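Local coordinates for iron-rich dpsA-homolog protein (Halobacterium salinarum, PDB 1TJO) that oxidises ferrous iron with hydrogen peroxide and stores it as a ferric mineral inside a hollow twelve-subunit shell, protecting DNA from oxidative damage, at the interface of chains A and B and the interface of chains A and C. Residues are numbered along the deposited sequence; one frame, centred on the assembly and turned at random. Chains: chain A/B/C, Iron-rich dpsA-homolog protein.

Contact 1: the interface of chains A and B. Residues chain A 174-175; chain B 63, 115-116, 119, 169-170.
A:Leu175, in the C-terminal tail of one Dps subunit, packs its isobutyl group among the helix ends of a neighbouring ferritin-type bundle. Its two methyls part company there. CD1 lies against the ring rim of B:Tyr169, 3.6 Å from ring carbon CD1, and meets methyl CD1 of B:Leu63 tip to tip at 3.9 Å. CD2 turns to the other wall, where it comes 3.8 Å from CD2 of B:Leu119, the two side chains crossing at about a right angle. With CG anti to its own carbonyl carbon (chi1 -73°), the side chain of A:Leu175 points into B while the carbonyl stays at the rim for B:Arg116. Methyl CD2 of B:Leu63 sits over the centre of the B:Tyr169 ring, and A:Leu175 CD1 approaches from that same face, just outside the rim.

At the rim, B:Arg116 bends at chi3 (64°) and passes its aliphatic part beside CD2 of A:Leu175. Its NH1 then donates to the backbone O of A:Leu175 at 2.9 Å; the nitrogen lies in the carbonyl plane, but the oxygen is tilted 20° out of the guanidinium plane. NH2 makes a nearly straight bond to the backbone O of B:Leu170, also 2.9 Å, on a lone pair and in the guanidinium plane. That bond, with CD2 of B:Leu170 over one guanidinium face, helps fix the group's rotation. Farther out, water 1 links A:Thr174 O, 3.0 Å away, to the backbone N of B:Arg116.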
ATOM      1  N   THR A 174     -14.887 -27.533  22.545  1.00 20.98           N
ATOM      2  CA  THR A 174     -13.490 -27.663  22.146  1.00 20.86           C
ATOM      3  C   THR A 174     -13.388 -28.743  21.092  1.00 20.29           C
ATOM      4  O   THR A 174     -14.225 -29.663  21.033  1.00 20.28           O
ATOM      5  CB  THR A 174     -12.547 -28.026  23.348  1.00 20.64           C
ATOM      6  OG1 THR A 174     -11.207 -28.262  22.876  1.00 22.01           O
ATOM      7  CG2 THR A 174     -12.928 -29.346  23.967  1.00 22.15           C
ATOM      8  N   LEU A 175     -12.401 -28.618  20.223  1.00 20.07           N
ATOM      9  CA  LEU A 175     -12.028 -29.710  19.337  1.00 20.10           C
ATOM     10  C   LEU A 175     -11.370 -30.876  20.057  1.00 20.48           C
ATOM     11  O   LEU A 175     -11.343 -31.984  19.559  1.00 20.97           O
ATOM     12  CB  LEU A 175     -11.072 -29.185  18.252  1.00 20.36           C
ATOM     13  CG  LEU A 175     -11.692 -28.309  17.174  1.00 22.98           C
ATOM     14  CD1 LEU A 175     -10.599 -27.672  16.360  1.00 24.21           C
ATOM     15  CD2 LEU A 175     -12.575 -29.138  16.241  1.00 25.16           C
TER
ATOM     16  N   LEU B  63     -10.886 -20.783  14.678  1.00 19.67           N
ATOM     17  CA  LEU B  63     -11.906 -21.384  13.843  1.00 20.08           C
ATOM     18  C   LEU B  63     -12.867 -20.370  13.197  1.00 19.52           C
ATOM     19  O   LEU B  63     -13.250 -20.513  12.041  1.00 19.48           O
ATOM     20  CB  LEU B  63     -12.699 -22.390  14.689  1.00 20.26           C
ATOM     21  CG  LEU B  63     -11.965 -23.693  14.954  1.00 23.26           C
ATOM     22  CD1 LEU B  63     -12.656 -24.427  16.046  1.00 25.66           C
ATOM     23  CD2 LEU B  63     -11.961 -24.510  13.710  1.00 27.68           C
ATOM     24  N   ILE B 115     -18.695 -28.181  17.819  1.00 21.09           N
ATOM     25  CA  ILE B 115     -17.787 -27.875  16.696  1.00 21.04           C
ATOM     26  C   ILE B 115     -17.270 -29.088  15.944  1.00 20.64           C
ATOM     27  O   ILE B 115     -17.086 -29.032  14.748  1.00 20.14           O
ATOM     28  CB  ILE B 115     -16.647 -26.877  17.151  1.00 20.84           C
ATOM     29  CG1 ILE B 115     -15.863 -26.317  15.935  1.00 22.77           C
ATOM     30  CG2 ILE B 115     -15.734 -27.473  18.203  1.00 21.36           C
ATOM     31  CD1 ILE B 115     -16.711 -25.688  14.893  1.00 23.36           C
ATOM     32  N   ARG B 116     -17.031 -30.186  16.623  1.00 20.49           N
ATOM     33  CA  ARG B 116     -16.567 -31.379  15.926  1.00 20.12           C
ATOM     34  C   ARG B 116     -17.639 -31.919  14.980  1.00 20.53           C
ATOM     35  O   ARG B 116     -17.344 -32.308  13.846  1.00 21.43           O
ATOM     36  CB  ARG B 116     -16.079 -32.478  16.862  1.00 20.73           C
ATOM     37  CG  ARG B 116     -14.844 -32.142  17.671  1.00 19.49           C
ATOM     38  CD  ARG B 116     -14.315 -33.340  18.459  1.00 21.74           C
ATOM     39  NE  ARG B 116     -13.881 -34.374  17.549  1.00 19.37           N
ATOM     40  CZ  ARG B 116     -12.695 -34.394  16.922  1.00 21.42           C
ATOM     41  NH1 ARG B 116     -11.746 -33.491  17.171  1.00 21.39           N
ATOM     42  NH2 ARG B 116     -12.439 -35.340  16.033  1.00 20.97           N
ATOM     43  N   LEU B 119     -17.976 -29.339  12.002  1.00 19.89           N
ATOM     44  CA  LEU B 119     -16.865 -29.494  11.050  1.00 19.42           C
ATOM     45  C   LEU B 119     -16.920 -30.804  10.281  1.00 19.83           C
ATOM     46  O   LEU B 119     -16.630 -30.841   9.107  1.00 19.56           O
ATOM     47  CB  LEU B 119     -15.522 -29.424  11.750  1.00 19.52           C
ATOM     48  CG  LEU B 119     -14.672 -28.165  11.701  1.00 26.83           C
ATOM     49  CD1 LEU B 119     -15.333 -26.856  11.391  1.00 25.29           C
ATOM     50  CD2 LEU B 119     -13.618 -28.091  12.775  1.00 22.99           C
ATOM     51  N   TYR B 169      -7.992 -30.121  11.700  1.00 18.88           N
ATOM     52  CA  TYR B 169      -8.632 -29.686  12.928  1.00 18.90           C
ATOM     53  C   TYR B 169      -9.233 -30.854  13.752  1.00 19.57           C
ATOM     54  O   TYR B 169      -9.215 -30.816  14.963  1.00 20.07           O
ATOM     55  CB  TYR B 169      -9.745 -28.720  12.623  1.00 19.51           C
ATOM     56  CG  TYR B 169      -9.365 -27.266  12.497  1.00 20.19           C
ATOM     57  CD1 TYR B 169      -8.675 -26.609  13.499  1.00 19.95           C
ATOM     58  CD2 TYR B 169      -9.687 -26.572  11.348  1.00 20.40           C
ATOM     59  CE1 TYR B 169      -8.325 -25.232  13.353  1.00 22.51           C
ATOM     60  CE2 TYR B 169      -9.353 -25.214  11.211  1.00 21.54           C
ATOM     61  CZ  TYR B 169      -8.704 -24.573  12.220  1.00 22.42           C
ATOM     62  OH  TYR B 169      -8.411 -23.232  12.087  1.00 26.42           O
ATOM     63  N   LEU B 170      -9.678 -31.890  13.052  1.00 20.34           N
ATOM     64  CA  LEU B 170     -10.350 -33.032  13.686  1.00 19.87           C
ATOM     65  C   LEU B 170      -9.408 -34.138  14.077  1.00 21.07           C
ATOM     66  O   LEU B 170      -9.830 -35.109  14.701  1.00 21.77           O
ATOM     67  CB  LEU B 170     -11.449 -33.539  12.735  1.00 19.49           C
ATOM     68  CG  LEU B 170     -12.613 -32.611  12.473  1.00 20.90           C
ATOM     69  CD1 LEU B 170     -13.412 -33.109  11.281  1.00 22.11           C
ATOM     70  CD2 LEU B 170     -13.452 -32.420  13.726  1.00 23.87           C
TER
HETATM   71  O   HOH W   1     -16.830 -30.349  19.787  1.00 29.21           O

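Contact 2: the interface of chains A and C. Residues chain A 124, 127-128, 131; chain C 19, 21.
C:Arg21 lays its guanidinium along helix 115-142 of chain A, and its NH1 is shared by two carboxylates. NH1 forms a salt-bridged hydrogen bond to OE1 of A:Glu131 at 2.7 Å and another to OD1 of A:Asp128 at 2.9 Å. Both acceptors lie in or very near the guanidinium plane. The carboxylates, however, are turned steeply against it, that of A:Glu131 by 88°, so neither forms the flat, side-by-side pair of an arginine with a carboxylate. Instead the arginine grips A:Asp128 end-on, both terminal nitrogens converging on OD1: NH1 is met by the anti lone pair of OD1, while NH2, at 3.3 Å, comes from above the carboxylate plane in a longer, more bent bond. Two acidic groups around one guanidinium probably favour its charged form.

The next layer holds the group flat against the helix. A:Gly127, with no side chain to intervene, brings its carbonyl carbon 3.3 Å above one guanidinium face, toward the rim. The aliphatic stem of C:Arg21 bends at chi2 (-75°), and its CB packs 3.5 Å from CG of A:Glu131, whose chain runs extended beyond CG and crosses the arginine at about a right angle.

A:Ala124, A:Gly127, A:Asp128 and A:Glu131 recur at three- and four-residue steps, making one stripe along helix 115-142. C:Arg21 belongs to the N-terminal segment ahead of helix 24-54, which here lies across the neighbouring subunit's helical bundle.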
ATOM      1  N   ALA A 124     -15.881  -9.468  33.507  1.00 21.23           N
ATOM      2  CA  ALA A 124     -16.625  -8.701  34.517  1.00 21.24           C
ATOM      3  C   ALA A 124     -16.382  -7.202  34.362  1.00 20.28           C
ATOM      4  O   ALA A 124     -17.301  -6.380  34.535  1.00 22.23           O
ATOM      5  CB  ALA A 124     -16.272  -9.143  35.925  1.00 21.87           C
ATOM      6  N   GLY A 127     -18.341  -6.013  31.244  1.00 19.43           N
ATOM      7  CA  GLY A 127     -19.753  -5.926  31.538  1.00 20.64           C
ATOM      8  C   GLY A 127     -20.114  -4.687  32.287  1.00 20.21           C
ATOM      9  O   GLY A 127     -21.102  -4.024  31.961  1.00 18.93           O
ATOM     10  N   ASP A 128     -19.310  -4.330  33.263  1.00 19.99           N
ATOM     11  CA  ASP A 128     -19.560  -3.106  34.035  1.00 20.72           C
ATOM     12  C   ASP A 128     -19.470  -1.855  33.155  1.00 19.99           C
ATOM     13  O   ASP A 128     -20.260  -0.914  33.267  1.00 19.29           O
ATOM     14  CB  ASP A 128     -18.499  -3.012  35.133  1.00 19.99           C
ATOM     15  CG  ASP A 128     -18.731  -3.992  36.285  1.00 24.99           C
ATOM     16  OD1 ASP A 128     -19.693  -4.790  36.286  1.00 29.34           O
ATOM     17  OD2 ASP A 128     -17.946  -4.010  37.238  1.00 31.12           O
ATOM     18  N   GLU A 131     -22.522  -1.656  30.674  1.00 21.15           N
ATOM     19  CA  GLU A 131     -23.749  -1.161  31.288  1.00 21.50           C
ATOM     20  C   GLU A 131     -23.675   0.337  31.524  1.00 20.05           C
ATOM     21  O   GLU A 131     -24.630   1.075  31.234  1.00 20.28           O
ATOM     22  CB  GLU A 131     -24.041  -1.881  32.604  1.00 22.19           C
ATOM     23  CG  GLU A 131     -24.340  -3.345  32.419  1.00 25.89           C
ATOM     24  CD  GLU A 131     -24.869  -3.991  33.687  1.00 32.29           C
ATOM     25  OE1 GLU A 131     -24.060  -4.472  34.503  1.00 33.94           O
ATOM     26  OE2 GLU A 131     -26.097  -3.977  33.873  1.00 40.04           O
TER
ATOM     27  N   ALA C  19     -21.937 -11.634  29.317  1.00 28.28           N
ATOM     28  CA  ALA C  19     -20.816 -10.761  28.991  1.00 27.44           C
ATOM     29  C   ALA C  19     -21.338  -9.392  28.566  1.00 26.09           C
ATOM     30  O   ALA C  19     -20.765  -8.364  28.941  1.00 25.68           O
ATOM     31  CB  ALA C  19     -19.938 -11.354  27.924  1.00 28.81           C
ATOM     32  N   ARG C  21     -24.304  -8.259  29.357  1.00 24.65           N
ATOM     33  CA  ARG C  21     -25.264  -7.807  30.356  1.00 25.33           C
ATOM     34  C   ARG C  21     -26.643  -7.588  29.709  1.00 26.16           C
ATOM     35  O   ARG C  21     -27.340  -6.612  29.984  1.00 26.77           O
ATOM     36  CB  ARG C  21     -24.745  -6.566  31.050  1.00 26.26           C
ATOM     37  CG  ARG C  21     -23.421  -6.821  31.764  1.00 26.44           C
ATOM     38  CD  ARG C  21     -23.521  -7.597  33.058  1.00 27.09           C
ATOM     39  NE  ARG C  21     -22.204  -7.945  33.576  1.00 28.70           N
ATOM     40  CZ  ARG C  21     -21.461  -7.193  34.383  1.00 26.79           C
ATOM     41  NH1 ARG C  21     -21.887  -6.023  34.801  1.00 29.22           N
ATOM     42  NH2 ARG C  21     -20.259  -7.617  34.767  1.00 29.53           N
TER

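Contact 3: the interface of chains A and B. Residues chain A 58-59, 174, 176, 180-181; chain B 59, 174-177.
Two C-terminal tails and the loops before helix 60-87 meet in this subunit-subunit interface of the Dps dodecamer, joining chains A and B through loop-to-loop packing with a short polar link between a tail and a loop. In that link the hydroxyl OG1 of A:Thr174 donates to carboxylate oxygen OE1 of B:Glu59 at 2.7 Å, on the syn lone pair. OG1 stands anti to the backbone N (chi1 175°), facing B, and also accepts from the backbone N of A:Val176 at 2.9 Å, which steadies the hydroxyl.

B:Thr174 makes the same turn within its own tail, but its surroundings differ. Its OG1 lies 3.5 Å from methyl CG2 of A:Val176, and its CG2 packs 3.9 Å from CD1 of A:Leu181. That leucine methyl also reaches CG1 of B:Val176 at 3.8 Å, the side chains meeting at a slant. The other branch of B:Val176, CG2, points to CB of A:Ala58 at 3.6 Å, and CB of B:Leu175 meets the same methyl at 3.7 Å.

OE1 of A:Glu59 and OE1 of B:Glu59 come within 4.7 Å, and the two charges, if both present, would repel each other. The site ties the tail of each subunit to its neighbour and so probably helps close the iron-storing shell.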
ATOM      1  N   ALA A  58      -1.850 -24.026  25.556  1.00 20.61           N
ATOM      2  CA  ALA A  58      -2.188 -24.581  24.245  1.00 22.41           C
ATOM      3  C   ALA A  58      -2.819 -23.596  23.257  1.00 23.54           C
ATOM      4  O   ALA A  58      -2.660 -23.719  22.025  1.00 25.25           O
ATOM      5  CB  ALA A  58      -3.083 -25.794  24.429  1.00 22.66           C
ATOM      6  N   GLU A  59      -3.497 -22.584  23.792  1.00 22.72           N
ATOM      7  CA  GLU A  59      -4.124 -21.547  22.962  1.00 23.26           C
ATOM      8  C   GLU A  59      -3.426 -20.203  23.103  1.00 22.05           C
ATOM      9  O   GLU A  59      -3.973 -19.159  22.710  1.00 21.36           O
ATOM     10  CB  GLU A  59      -5.609 -21.407  23.298  1.00 22.97           C
ATOM     11  CG  GLU A  59      -6.403 -22.709  23.365  1.00 26.26           C
ATOM     12  CD  GLU A  59      -6.294 -23.457  24.699  1.00 26.33           C
ATOM     13  OE1 GLU A  59      -6.414 -24.714  24.701  1.00 27.51           O
ATOM     14  OE2 GLU A  59      -6.147 -22.787  25.701  1.00 27.74           O
ATOM     15  N   THR A 174     -14.887 -27.533  22.545  1.00 20.98           N
ATOM     16  CA  THR A 174     -13.490 -27.663  22.146  1.00 20.86           C
ATOM     17  C   THR A 174     -13.388 -28.743  21.092  1.00 20.29           C
ATOM     18  O   THR A 174     -14.225 -29.663  21.033  1.00 20.28           O
ATOM     19  CB  THR A 174     -12.547 -28.026  23.348  1.00 20.64           C
ATOM     20  OG1 THR A 174     -11.207 -28.262  22.876  1.00 22.01           O
ATOM     21  CG2 THR A 174     -12.928 -29.346  23.967  1.00 22.15           C
ATOM     22  N   VAL A 176     -10.774 -30.606  21.207  1.00 21.26           N
ATOM     23  CA  VAL A 176     -10.010 -31.623  21.898  1.00 23.10           C
ATOM     24  C   VAL A 176     -10.913 -32.794  22.325  1.00 24.20           C
ATOM     25  O   VAL A 176     -12.011 -32.599  22.796  1.00 24.48           O
ATOM     26  CB  VAL A 176      -9.259 -31.062  23.140  1.00 22.01           C
ATOM     27  CG1 VAL A 176      -8.552 -32.190  23.898  1.00 24.80           C
ATOM     28  CG2 VAL A 176      -8.288 -30.000  22.731  1.00 23.57           C
ATOM     29  N   ALA A 180      -7.338 -37.652  21.766  1.00 40.87           N
ATOM     30  CA  ALA A 180      -6.218 -36.797  21.422  1.00 41.99           C
ATOM     31  C   ALA A 180      -5.327 -36.586  22.643  1.00 42.93           C
ATOM     32  O   ALA A 180      -4.116 -36.429  22.507  1.00 43.16           O
ATOM     33  CB  ALA A 180      -6.716 -35.495  20.892  1.00 41.58           C
ATOM     34  N   LEU A 181      -5.921 -36.581  23.829  1.00 44.16           N
ATOM     35  CA  LEU A 181      -5.166 -36.331  25.050  1.00 45.70           C
ATOM     36  C   LEU A 181      -4.139 -37.428  25.188  1.00 47.15           C
ATOM     37  O   LEU A 181      -2.939 -37.141  25.099  1.00 49.11           O
ATOM     38  CB  LEU A 181      -6.075 -36.322  26.288  1.00 45.55           C
ATOM     39  CG  LEU A 181      -6.537 -35.006  26.930  1.00 45.41           C
ATOM     40  CD1 LEU A 181      -5.892 -33.795  26.309  1.00 43.32           C
ATOM     41  CD2 LEU A 181      -8.060 -34.852  26.914  1.00 44.54           C
TER
ATOM     42  N   GLU B  59     -10.923 -22.963  21.043  1.00 22.88           N
ATOM     43  CA  GLU B  59     -10.278 -22.660  19.769  1.00 23.20           C
ATOM     44  C   GLU B  59     -11.098 -21.730  18.892  1.00 22.61           C
ATOM     45  O   GLU B  59     -10.934 -21.721  17.651  1.00 21.25           O
ATOM     46  CB  GLU B  59     -10.016 -23.994  19.043  1.00 23.73           C
ATOM     47  CG  GLU B  59      -9.208 -25.024  19.821  1.00 25.39           C
ATOM     48  CD  GLU B  59     -10.053 -25.957  20.668  1.00 24.93           C
ATOM     49  OE1 GLU B  59      -9.548 -26.522  21.684  1.00 26.91           O
ATOM     50  OE2 GLU B  59     -11.225 -26.056  20.334  1.00 24.08           O
ATOM     51  N   THR B 174      -3.152 -32.781  20.131  1.00 20.69           N
ATOM     52  CA  THR B 174      -3.368 -31.520  20.813  1.00 20.67           C
ATOM     53  C   THR B 174      -2.137 -31.260  21.711  1.00 20.70           C
ATOM     54  O   THR B 174      -1.482 -32.175  22.196  1.00 20.38           O
ATOM     55  CB  THR B 174      -4.671 -31.542  21.702  1.00 21.34           C
ATOM     56  OG1 THR B 174      -4.790 -30.305  22.466  1.00 19.94           O
ATOM     57  CG2 THR B 174      -4.628 -32.663  22.751  1.00 22.41           C
ATOM     58  N   LEU B 175      -1.878 -29.999  21.976  1.00 19.79           N
ATOM     59  CA  LEU B 175      -0.945 -29.580  23.004  1.00 20.39           C
ATOM     60  C   LEU B 175      -1.442 -29.783  24.435  1.00 20.99           C
ATOM     61  O   LEU B 175      -0.661 -29.847  25.379  1.00 20.48           O
ATOM     62  CB  LEU B 175      -0.625 -28.105  22.848  1.00 20.10           C
ATOM     63  CG  LEU B 175       0.227 -27.738  21.637  1.00 23.10           C
ATOM     64  CD1 LEU B 175       0.253 -26.202  21.395  1.00 21.83           C
ATOM     65  CD2 LEU B 175       1.596 -28.159  21.888  1.00 23.76           C
ATOM     66  N   VAL B 176      -2.752 -29.914  24.581  1.00 20.77           N
ATOM     67  CA  VAL B 176      -3.345 -30.005  25.887  1.00 21.60           C
ATOM     68  C   VAL B 176      -2.944 -31.305  26.568  1.00 22.89           C
ATOM     69  O   VAL B 176      -2.855 -32.351  25.926  1.00 22.25           O
ATOM     70  CB  VAL B 176      -4.856 -29.891  25.805  1.00 20.36           C
ATOM     71  CG1 VAL B 176      -5.491 -30.129  27.174  1.00 23.22           C
ATOM     72  CG2 VAL B 176      -5.304 -28.574  25.216  1.00 23.06           C
ATOM     73  N   THR B 177      -2.664 -31.212  27.865  1.00 24.55           N
ATOM     74  CA  THR B 177      -2.348 -32.396  28.675  1.00 26.70           C
ATOM     75  C   THR B 177      -3.309 -32.524  29.818  1.00 28.31           C
ATOM     76  O   THR B 177      -3.935 -31.561  30.209  1.00 26.07           O
ATOM     77  CB  THR B 177      -0.955 -32.299  29.253  1.00 26.89           C
ATOM     78  OG1 THR B 177      -0.831 -31.150  30.096  1.00 28.27           O
ATOM     79  CG2 THR B 177       0.076 -32.165  28.146  1.00 26.57           C
TER

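Contact 1 and contact 3 belong to the same A-B interface: their C-alpha centres are about 11 Å apart, and A:Thr174 serves both, with its backbone carbonyl in contact 1 and its hydroxyl in contact 3. One C-terminal tail thus binds the neighbour's helix ends and its loop together. Contact 2, its C-alpha centre about 29 Å from each of theirs, joins chain A to chain C through an N-terminal segment. Helix 115-142 takes part in both kinds of interface, from chain B in contact 1 and from chain A in contact 2. With every subunit repeating these roles, both termini probably help hold the dodecamer together.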